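Local coordinates for protein EvdMO1 (Micromonospora carbonacea, PDB 5T39) that binds S-adenosyl-L-homocysteine in its SAM-dependent, Rossmann-like methyltransferase domain and probably transfers methyl groups during everninomicin biosynthesis, at residues 199-203 against 204-208; 129-133 against 134-138; 214-218 against 219-223. One frame throughout, in Å; residues are numbered along the deposited sequence.

How the contacts relate
The three contacts are local, each within ten consecutive residues, and follow one another along the chain, in the order 2, 1, 3. All are partly buried. Contacts 1 and 2 touch S-adenosyl-L-homocysteine; their centres lie about 18 Å apart. Contact 2 begins at the end of strand 126-130 of the seven-stranded sheet and reads the adenine with a carboxylate and a backbone N-H. Contact 1 is a loop after strand 192-198 that meets the ligand mainly through van der Waals contacts. Contact 3 lies farthest from the centre of the chain. It joins strand 212-216 to helix 218-228 by an aspartate cap and an arginine laid over a phenylalanine face. Strand 212-216 also closes the loop of contact 1.

Contact 1: residues 199-203 against 204-208; sequences EEHPE and PQARG. With SAH (S-adenosyl-L-homocysteine), chain B.
E199 OE2 accepts from G208 N at 2.8 Å, and the bond is almost straight at 173°. The N-H comes from the anti side, tilted out of the carboxylate plane. H155 also bonds to OE2, while OE1 accepts from H201 N. The chain of E199 is bent about CB-CG (chi2 60°), which brings the carboxylate back to the loop backbone. Its CG packs on R207 CB at 3.8 Å.

The second tight part is the turn round E203. E203 O accepts from A206 N at 3.0 Å, from well above the carbonyl plane. E203 OE1 takes Q205 N at 2.9 Å, and S52 holds OE2. The side chain thus binds the start of the 3-10 segment 204-206 at one oxygen. A206 CB then reaches SAH SD at 3.7 Å.

The outer side is looser. R207 extends from CG to NE and grips H201 O side-on with NE and NH2, each at 2.8 Å. That oxygen lies in the guanidinium plane. Both bonds are clearly bent. E200, P202 and P204 are exposed beside this arm.

A206 to G208 line the ligand. The loop joins strands 192-198 and 212-216. H201 meets the H155 ring edge-to-face, and Q205 bonds to R113 and N110 of helix 108-121.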
loop_
_atom_site.group_PDB
_atom_site.type_symbol
_atom_site.label_atom_id
_atom_site.label_comp_id
_atom_site.label_asym_id
_atom_site.label_seq_id
_atom_site.Cartn_x
_atom_site.Cartn_y
_atom_site.Cartn_z
ATOM N N GLU A 199 5.217 13.277 11.447
ATOM C CA GLU A 199 5.164 11.841 11.168
ATOM C C GLU A 199 5.830 11.091 12.309
ATOM O O GLU A 199 7.058 11.119 12.455
ATOM C CB GLU A 199 5.844 11.535 9.835
ATOM C CG GLU A 199 6.037 10.038 9.507
ATOM C CD GLU A 199 4.758 9.237 9.435
ATOM O OE1 GLU A 199 4.099 9.043 10.469
ATOM O OE2 GLU A 199 4.399 8.785 8.336
ATOM N N GLU A 200 5.017 10.430 13.127
ATOM C CA GLU A 200 5.508 9.682 14.281
ATOM C C GLU A 200 4.856 8.306 14.363
ATOM O O GLU A 200 4.676 7.763 15.457
ATOM C CB GLU A 200 5.297 10.469 15.575
ATOM C CG GLU A 200 6.039 11.800 15.598
ATOM C CD GLU A 200 5.653 12.666 16.779
ATOM O OE1 GLU A 200 4.442 12.784 17.062
ATOM O OE2 GLU A 200 6.563 13.225 17.427
ATOM N N HIS A 201 4.507 7.728 13.225
ATOM C CA HIS A 201 3.900 6.409 13.242
ATOM C C HIS A 201 4.776 5.463 14.065
ATOM O O HIS A 201 6.009 5.525 13.977
ATOM C CB HIS A 201 3.751 5.888 11.816
ATOM C CG HIS A 201 2.894 4.670 11.723
ATOM N ND1 HIS A 201 3.373 3.407 11.993
ATOM C CD2 HIS A 201 1.581 4.523 11.436
ATOM C CE1 HIS A 201 2.395 2.528 11.841
ATOM N NE2 HIS A 201 1.299 3.181 11.501
ATOM N N PRO A 202 4.188 4.582 14.879
ATOM C CA PRO A 202 5.015 3.777 15.793
ATOM C C PRO A 202 5.990 2.822 15.122
ATOM O O PRO A 202 6.975 2.445 15.764
ATOM C CB PRO A 202 3.990 3.031 16.665
ATOM C CG PRO A 202 2.697 3.161 15.978
ATOM C CD PRO A 202 2.754 4.447 15.187
ATOM N N GLU A 203 5.755 2.407 13.874
ATOM C CA GLU A 203 6.687 1.530 13.173
ATOM C C GLU A 203 7.605 2.403 12.333
ATOM O O GLU A 203 7.154 2.955 11.321
ATOM C CB GLU A 203 5.932 0.557 12.283
ATOM C CG GLU A 203 6.824 -0.271 11.359
ATOM C CD GLU A 203 8.039 -0.833 12.074
ATOM O OE1 GLU A 203 9.182 -0.504 11.687
ATOM O OE2 GLU A 203 7.852 -1.594 13.044
ATOM N N PRO A 204 8.877 2.582 12.703
ATOM C CA PRO A 204 9.717 3.512 11.934
ATOM C C PRO A 204 9.818 3.159 10.461
ATOM O O PRO A 204 9.915 4.064 9.627
ATOM C CB PRO A 204 11.076 3.437 12.648
ATOM C CG PRO A 204 10.754 2.957 14.018
ATOM C CD PRO A 204 9.612 2.007 13.843
ATOM N N GLN A 205 9.802 1.875 10.113
ATOM C CA GLN A 205 9.980 1.480 8.728
ATOM C C GLN A 205 8.698 1.599 7.918
ATOM O O GLN A 205 8.715 1.300 6.722
ATOM C CB GLN A 205 10.568 0.068 8.658
ATOM C CG GLN A 205 11.908 -0.053 9.384
ATOM C CD GLN A 205 12.678 -1.290 8.968
ATOM O OE1 GLN A 205 13.354 -1.276 7.953
ATOM N NE2 GLN A 205 12.556 -2.370 9.737
ATOM N N ALA A 206 7.598 2.040 8.527
ATOM C CA ALA A 206 6.358 2.327 7.819
ATOM C C ALA A 206 6.155 3.814 7.598
ATOM O O ALA A 206 5.189 4.212 6.946
ATOM C CB ALA A 206 5.161 1.770 8.595
ATOM N N ARG A 207 7.034 4.647 8.132
ATOM C CA ARG A 207 6.820 6.079 8.097
ATOM C C ARG A 207 6.938 6.620 6.684
ATOM O O ARG A 207 7.626 6.072 5.819
ATOM C CB ARG A 207 7.827 6.777 8.990
ATOM C CG ARG A 207 7.495 6.594 10.440
ATOM C CD ARG A 207 8.494 7.200 11.376
ATOM N NE ARG A 207 8.132 6.816 12.731
ATOM C CZ ARG A 207 8.967 6.792 13.760
ATOM N NH1 ARG A 207 10.233 7.166 13.614
ATOM N NH2 ARG A 207 8.525 6.395 14.939
ATOM N N GLY A 208 6.255 7.730 6.469
ATOM C CA GLY A 208 6.380 8.508 5.264
ATOM C C GLY A 208 7.762 9.100 5.108
ATOM O O GLY A 208 8.623 9.003 6.000
HETATM N N SAH B . 0.810 -1.373 2.075
HETATM C CA SAH B . 1.321 -2.167 3.191
HETATM C CB SAH B . 2.364 -1.417 4.001
HETATM C CG SAH B . 1.842 -0.139 4.651
HETATM S SD SAH B . 3.093 0.655 5.693
HETATM C C SAH B . 0.176 -2.565 4.101
HETATM O O SAH B . 0.366 -3.348 5.039
HETATM O OXT SAH B . -0.938 -2.085 3.900
HETATM C "C5'" SAH B . 3.546 2.015 4.585
HETATM C "C4'" SAH B . 4.501 1.623 3.461
HETATM O "O4'" SAH B . 4.538 2.711 2.535
HETATM C "C3'" SAH B . 5.924 1.381 3.940
HETATM O "O3'" SAH B . 6.555 0.333 3.234
HETATM C "C2'" SAH B . 6.575 2.727 3.662
HETATM O "O2'" SAH B . 7.987 2.733 3.548
HETATM C "C1'" SAH B . 5.874 3.138 2.378
HETATM N N9 SAH B . 5.869 4.576 2.113
HETATM C C8 SAH B . 5.629 5.586 3.008
HETATM N N7 SAH B . 5.673 6.778 2.382
HETATM C C5 SAH B . 5.955 6.523 1.077
HETATM C C6 SAH B . 6.141 7.352 -0.027
HETATM N N6 SAH B . 6.084 8.679 0.032
HETATM N N1 SAH B . 6.403 6.770 -1.231
HETATM C C2 SAH B . 6.500 5.412 -1.333
HETATM N N3 SAH B . 6.350 4.558 -0.277
HETATM C C4 SAH B . 6.069 5.148 0.900
#

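Contact 2: residues 129-133 against 134-138; sequences RIADV and ETLDF. With SAH (S-adenosyl-L-homocysteine), chain B.
This turn belongs to the adenine end of the S-adenosyl-L-homocysteine pocket, just after strand 126-130 of the Rossmann-like sheet. D132 and E134 meet here beside the base. D132 OD1 accepts from SAH N6 at 3.0 Å and from E134 N at 2.9 Å. The E134 N-H comes from above the carboxylate plane. CG of D132 is anti to its own backbone N (chi1 178°), which sends the carboxylate forward along the chain to both donors. V133 N gives the second base contact, a bond to SAH N1 at 3.0 Å and 168°. V133 CG1 and CG2 also lie close to the rim of the base.

The turn is fixed by D132 O, which takes two backbone donors. T135 N lies well above the carbonyl plane, while L136 N comes nearly end-on to the C=O bond. Behind the turn, F138 presents its edge to V133 O, with CE1 at 3.7 Å. F138 CZ also packs on V133 CB. A131 CB touches L136 CD2 at 4.2 Å. At the carboxylates a water donates to D132 OD2 and E134 OE1, whose nearest approach to D132 OD1 is 4.3 Å. S210 also bonds to E134 OE1, and R157 N to OE2.

The pairing with N6 and N1 matches the donor and acceptor pattern of adenine. The bridging water and the N-H groups at both carboxylates probably ease the closeness of two negative charges.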
loop_
_atom_site.group_PDB
_atom_site.type_symbol
_atom_site.label_atom_id
_atom_site.label_comp_id
_atom_site.label_asym_id
_atom_site.label_seq_id
_atom_site.Cartn_x
_atom_site.Cartn_y
_atom_site.Cartn_z
ATOM N N ARG A 129 9.818 -1.437 -7.592
ATOM C CA ARG A 129 10.640 -0.277 -7.885
ATOM C C ARG A 129 10.652 0.660 -6.693
ATOM O O ARG A 129 9.631 0.842 -6.019
ATOM C CB ARG A 129 10.099 0.540 -9.055
ATOM C CG ARG A 129 10.074 -0.123 -10.384
ATOM C CD ARG A 129 9.655 0.866 -11.444
ATOM N NE ARG A 129 9.275 0.153 -12.637
ATOM C CZ ARG A 129 8.517 0.658 -13.594
ATOM N NH1 ARG A 129 8.060 1.909 -13.513
ATOM N NH2 ARG A 129 8.208 -0.096 -14.634
ATOM N N ILE A 130 11.807 1.272 -6.458
ATOM C CA ILE A 130 11.878 2.383 -5.530
ATOM C C ILE A 130 11.113 3.555 -6.126
ATOM O O ILE A 130 11.193 3.829 -7.331
ATOM C CB ILE A 130 13.349 2.752 -5.261
ATOM C CG1 ILE A 130 13.468 3.616 -4.009
ATOM C CG2 ILE A 130 13.985 3.445 -6.477
ATOM C CD1 ILE A 130 13.425 2.817 -2.733
ATOM N N ALA A 131 10.360 4.259 -5.292
ATOM C CA ALA A 131 9.657 5.457 -5.723
ATOM C C ALA A 131 9.144 6.182 -4.492
ATOM O O ALA A 131 8.731 5.558 -3.512
ATOM C CB ALA A 131 8.471 5.119 -6.634
ATOM N N ASP A 132 9.109 7.505 -4.582
ATOM C CA ASP A 132 8.444 8.350 -3.597
ATOM C C ASP A 132 7.150 8.815 -4.245
ATOM O O ASP A 132 7.178 9.590 -5.197
ATOM C CB ASP A 132 9.329 9.547 -3.262
ATOM C CG ASP A 132 8.694 10.503 -2.268
ATOM O OD1 ASP A 132 7.486 10.382 -1.966
ATOM O OD2 ASP A 132 9.422 11.395 -1.783
ATOM N N VAL A 133 6.015 8.328 -3.747
ATOM C CA VAL A 133 4.744 8.667 -4.378
ATOM C C VAL A 133 4.435 10.156 -4.321
ATOM O O VAL A 133 3.578 10.618 -5.072
ATOM C CB VAL A 133 3.551 7.846 -3.827
ATOM C CG1 VAL A 133 3.776 6.361 -4.030
ATOM C CG2 VAL A 133 3.253 8.196 -2.373
ATOM N N GLU A 134 5.083 10.910 -3.430
ATOM C CA GLU A 134 4.853 12.344 -3.341
ATOM C C GLU A 134 5.545 13.117 -4.456
ATOM O O GLU A 134 5.184 14.270 -4.692
ATOM C CB GLU A 134 5.309 12.893 -1.970
ATOM C CG GLU A 134 4.687 12.222 -0.751
ATOM C CD GLU A 134 4.934 12.981 0.558
ATOM O OE1 GLU A 134 5.998 12.778 1.228
ATOM O OE2 GLU A 134 4.034 13.772 0.919
ATOM N N THR A 135 6.526 12.523 -5.144
ATOM C CA THR A 135 7.248 13.223 -6.201
ATOM C C THR A 135 7.236 12.509 -7.544
ATOM O O THR A 135 7.544 13.137 -8.558
ATOM C CB THR A 135 8.709 13.473 -5.795
ATOM O OG1 THR A 135 9.359 12.216 -5.611
ATOM C CG2 THR A 135 8.792 14.279 -4.503
ATOM N N LEU A 136 6.859 11.239 -7.588
ATOM C CA LEU A 136 6.861 10.480 -8.827
ATOM C C LEU A 136 5.886 11.074 -9.837
ATOM O O LEU A 136 4.762 11.450 -9.490
ATOM C CB LEU A 136 6.425 9.060 -8.499
ATOM C CG LEU A 136 6.255 8.083 -9.652
ATOM C CD1 LEU A 136 7.580 7.799 -10.318
ATOM C CD2 LEU A 136 5.617 6.795 -9.151
ATOM N N ASP A 137 6.287 11.077 -11.107
ATOM C CA ASP A 137 5.386 11.415 -12.210
ATOM C C ASP A 137 4.612 10.156 -12.586
ATOM O O ASP A 137 5.122 9.280 -13.285
ATOM C CB ASP A 137 6.196 11.931 -13.395
ATOM C CG ASP A 137 5.326 12.317 -14.573
ATOM O OD1 ASP A 137 4.087 12.144 -14.488
ATOM O OD2 ASP A 137 5.879 12.799 -15.587
ATOM N N PHE A 138 3.373 10.051 -12.100
ATOM C CA PHE A 138 2.591 8.844 -12.341
ATOM C C PHE A 138 2.276 8.639 -13.817
ATOM O O PHE A 138 1.982 7.509 -14.213
ATOM C CB PHE A 138 1.294 8.867 -11.522
ATOM C CG PHE A 138 1.444 8.388 -10.095
ATOM C CD1 PHE A 138 2.233 9.071 -9.178
ATOM C CD2 PHE A 138 0.744 7.267 -9.666
ATOM C CE1 PHE A 138 2.323 8.628 -7.872
ATOM C CE2 PHE A 138 0.834 6.824 -8.370
ATOM C CZ PHE A 138 1.630 7.503 -7.467
HETATM N N SAH B . 0.810 -1.373 2.075
HETATM C CA SAH B . 1.321 -2.167 3.191
HETATM C CB SAH B . 2.364 -1.417 4.001
HETATM C CG SAH B . 1.842 -0.139 4.651
HETATM S SD SAH B . 3.093 0.655 5.693
HETATM C C SAH B . 0.176 -2.565 4.101
HETATM O O SAH B . 0.366 -3.348 5.039
HETATM O OXT SAH B . -0.938 -2.085 3.900
HETATM C "C5'" SAH B . 3.546 2.015 4.585
HETATM C "C4'" SAH B . 4.501 1.623 3.461
HETATM O "O4'" SAH B . 4.538 2.711 2.535
HETATM C "C3'" SAH B . 5.924 1.381 3.940
HETATM O "O3'" SAH B . 6.555 0.333 3.234
HETATM C "C2'" SAH B . 6.575 2.727 3.662
HETATM O "O2'" SAH B . 7.987 2.733 3.548
HETATM C "C1'" SAH B . 5.874 3.138 2.378
HETATM N N9 SAH B . 5.869 4.576 2.113
HETATM C C8 SAH B . 5.629 5.586 3.008
HETATM N N7 SAH B . 5.673 6.778 2.382
HETATM C C5 SAH B . 5.955 6.523 1.077
HETATM C C6 SAH B . 6.141 7.352 -0.027
HETATM N N6 SAH B . 6.084 8.679 0.032
HETATM N N1 SAH B . 6.403 6.770 -1.231
HETATM C C2 SAH B . 6.500 5.412 -1.333
HETATM N N3 SAH B . 6.350 4.558 -0.277
HETATM C C4 SAH B . 6.069 5.148 0.900
HETATM O O HOH W 1 8.461 13.101 -0.054
HETATM O O HOH W 2 3.495 12.519 -7.262
#

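Contact 3: residues 214-218 against 219-223; sequences RWLDR and ASLFA
This is a strand-to-helix junction, where strand 212-216 turns into helix 218-228 and the aspartate before the helix caps its first turn. D217 is the N-cap. Its OD1 accepts from S220 N at 2.9 Å and from S220 OG at 2.7 Å. Both donors use the syn side, but they approach from opposite faces of the carboxylate plane. CG of D217 sits between the backbone N and the carbonyl carbon (chi1 68°), which turns OD1 back over the helix start. OD2 is held by S183, and S220 OG also accepts from S193 N of strand 192-198. The buried capping pair is thus well supplied with partners.

R218, the next residue, lies against F222 one turn further along the helix. The guanidinium lies over one face of the ring, with the planes 17° apart and NH1 offset toward the ring's rim. R218 CZ and F222 CE2 are 3.4 Å apart. E238 pairs with R218 NE, which probably steadies the group there. F222 N bonds to R218 O at 3.0 Å, and L221 N to D217 O.

L216 of the strand packs on the helix start. Its CD2 meets S220 CB at 3.8 Å and its CD1 meets L221 CD1 at 4.2 Å. I247 of strand 244-252 covers L221 and F222.

A side-chain acceptor for the N-H three residues on is the classical aspartate N-cap of an alpha helix.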
loop_
_atom_site.group_PDB
_atom_site.type_symbol
_atom_site.label_atom_id
_atom_site.label_comp_id
_atom_site.label_asym_id
_atom_site.label_seq_id
_atom_site.Cartn_x
_atom_site.Cartn_y
_atom_site.Cartn_z
ATOM N N ARG A 214 -0.604 14.764 6.635
ATOM C CA ARG A 214 -1.924 15.331 6.878
ATOM C C ARG A 214 -2.963 14.231 6.813
ATOM O O ARG A 214 -3.045 13.507 5.816
ATOM C CB ARG A 214 -2.284 16.429 5.882
ATOM C CG ARG A 214 -1.458 17.671 6.072
ATOM C CD ARG A 214 -1.886 18.786 5.146
ATOM N NE ARG A 214 -1.115 20.013 5.322
ATOM C CZ ARG A 214 0.046 20.259 4.738
ATOM N NH1 ARG A 214 0.613 19.358 3.961
ATOM N NH2 ARG A 214 0.665 21.410 4.961
ATOM N N TRP A 215 -3.744 14.108 7.873
ATOM C CA TRP A 215 -4.923 13.260 7.876
ATOM C C TRP A 215 -6.125 14.099 7.470
ATOM O O TRP A 215 -6.165 15.302 7.707
ATOM C CB TRP A 215 -5.179 12.680 9.265
ATOM C CG TRP A 215 -4.205 11.664 9.762
ATOM C CD1 TRP A 215 -2.861 11.608 9.546
ATOM C CD2 TRP A 215 -4.524 10.549 10.593
ATOM N NE1 TRP A 215 -2.322 10.520 10.198
ATOM C CE2 TRP A 215 -3.328 9.855 10.848
ATOM C CE3 TRP A 215 -5.709 10.074 11.152
ATOM C CZ2 TRP A 215 -3.287 8.704 11.631
ATOM C CZ3 TRP A 215 -5.666 8.951 11.933
ATOM C CH2 TRP A 215 -4.465 8.273 12.167
ATOM N N LEU A 216 -7.121 13.452 6.879
ATOM C CA LEU A 216 -8.366 14.090 6.468
ATOM C C LEU A 216 -9.480 13.753 7.449
ATOM O O LEU A 216 -9.481 12.678 8.050
ATOM C CB LEU A 216 -8.759 13.597 5.076
ATOM C CG LEU A 216 -7.785 14.032 3.974
ATOM C CD1 LEU A 216 -7.974 13.234 2.710
ATOM C CD2 LEU A 216 -7.942 15.492 3.650
ATOM N N ASP A 217 -10.446 14.669 7.600
ATOM C CA ASP A 217 -11.711 14.253 8.197
ATOM C C ASP A 217 -12.522 13.465 7.168
ATOM O O ASP A 217 -12.135 13.341 6.008
ATOM C CB ASP A 217 -12.469 15.422 8.843
ATOM C CG ASP A 217 -12.999 16.450 7.859
ATOM O OD1 ASP A 217 -12.808 16.302 6.635
ATOM O OD2 ASP A 217 -13.620 17.438 8.342
ATOM N N ARG A 218 -13.638 12.884 7.602
ATOM C CA ARG A 218 -14.359 11.979 6.714
ATOM C C ARG A 218 -14.889 12.708 5.494
ATOM O O ARG A 218 -14.783 12.215 4.366
ATOM C CB ARG A 218 -15.503 11.273 7.442
ATOM C CG ARG A 218 -15.973 10.035 6.686
ATOM C CD ARG A 218 -17.181 9.397 7.351
ATOM N NE ARG A 218 -17.519 8.090 6.785
ATOM C CZ ARG A 218 -18.236 7.892 5.679
ATOM N NH1 ARG A 218 -18.734 8.913 4.988
ATOM N NH2 ARG A 218 -18.485 6.650 5.277
ATOM N N ALA A 219 -15.498 13.877 5.703
ATOM C CA ALA A 219 -16.062 14.603 4.577
ATOM C C ALA A 219 -14.977 14.954 3.571
ATOM O O ALA A 219 -15.199 14.897 2.362
ATOM C CB ALA A 219 -16.765 15.871 5.060
ATOM N N SER A 220 -13.798 15.339 4.055
ATOM C CA SER A 220 -12.734 15.718 3.138
ATOM C C SER A 220 -12.157 14.508 2.420
ATOM O O SER A 220 -11.751 14.628 1.263
ATOM C CB SER A 220 -11.640 16.486 3.873
ATOM O OG SER A 220 -12.153 17.700 4.391
ATOM N N LEU A 221 -12.101 13.348 3.081
ATOM C CA LEU A 221 -11.678 12.129 2.404
ATOM C C LEU A 221 -12.613 11.802 1.252
ATOM O O LEU A 221 -12.163 11.504 0.139
ATOM C CB LEU A 221 -11.612 10.973 3.401
ATOM C CG LEU A 221 -11.319 9.608 2.785
ATOM C CD1 LEU A 221 -9.966 9.588 2.090
ATOM C CD2 LEU A 221 -11.407 8.527 3.848
ATOM N N PHE A 222 -13.923 11.842 1.500
ATOM C CA PHE A 222 -14.873 11.532 0.438
ATOM C C PHE A 222 -14.839 12.596 -0.651
ATOM O O PHE A 222 -14.921 12.263 -1.839
ATOM C CB PHE A 222 -16.270 11.298 1.019
ATOM C CG PHE A 222 -16.450 9.905 1.542
ATOM C CD1 PHE A 222 -17.221 8.988 0.849
ATOM C CD2 PHE A 222 -15.816 9.481 2.695
ATOM C CE1 PHE A 222 -17.367 7.687 1.303
ATOM C CE2 PHE A 222 -15.932 8.171 3.133
ATOM C CZ PHE A 222 -16.716 7.275 2.432
ATOM N N ALA A 223 -14.697 13.871 -0.274
ATOM C CA ALA A 223 -14.566 14.910 -1.289
ATOM C C ALA A 223 -13.313 14.709 -2.132
ATOM O O ALA A 223 -13.343 14.891 -3.350
ATOM C CB ALA A 223 -14.560 16.293 -0.642
#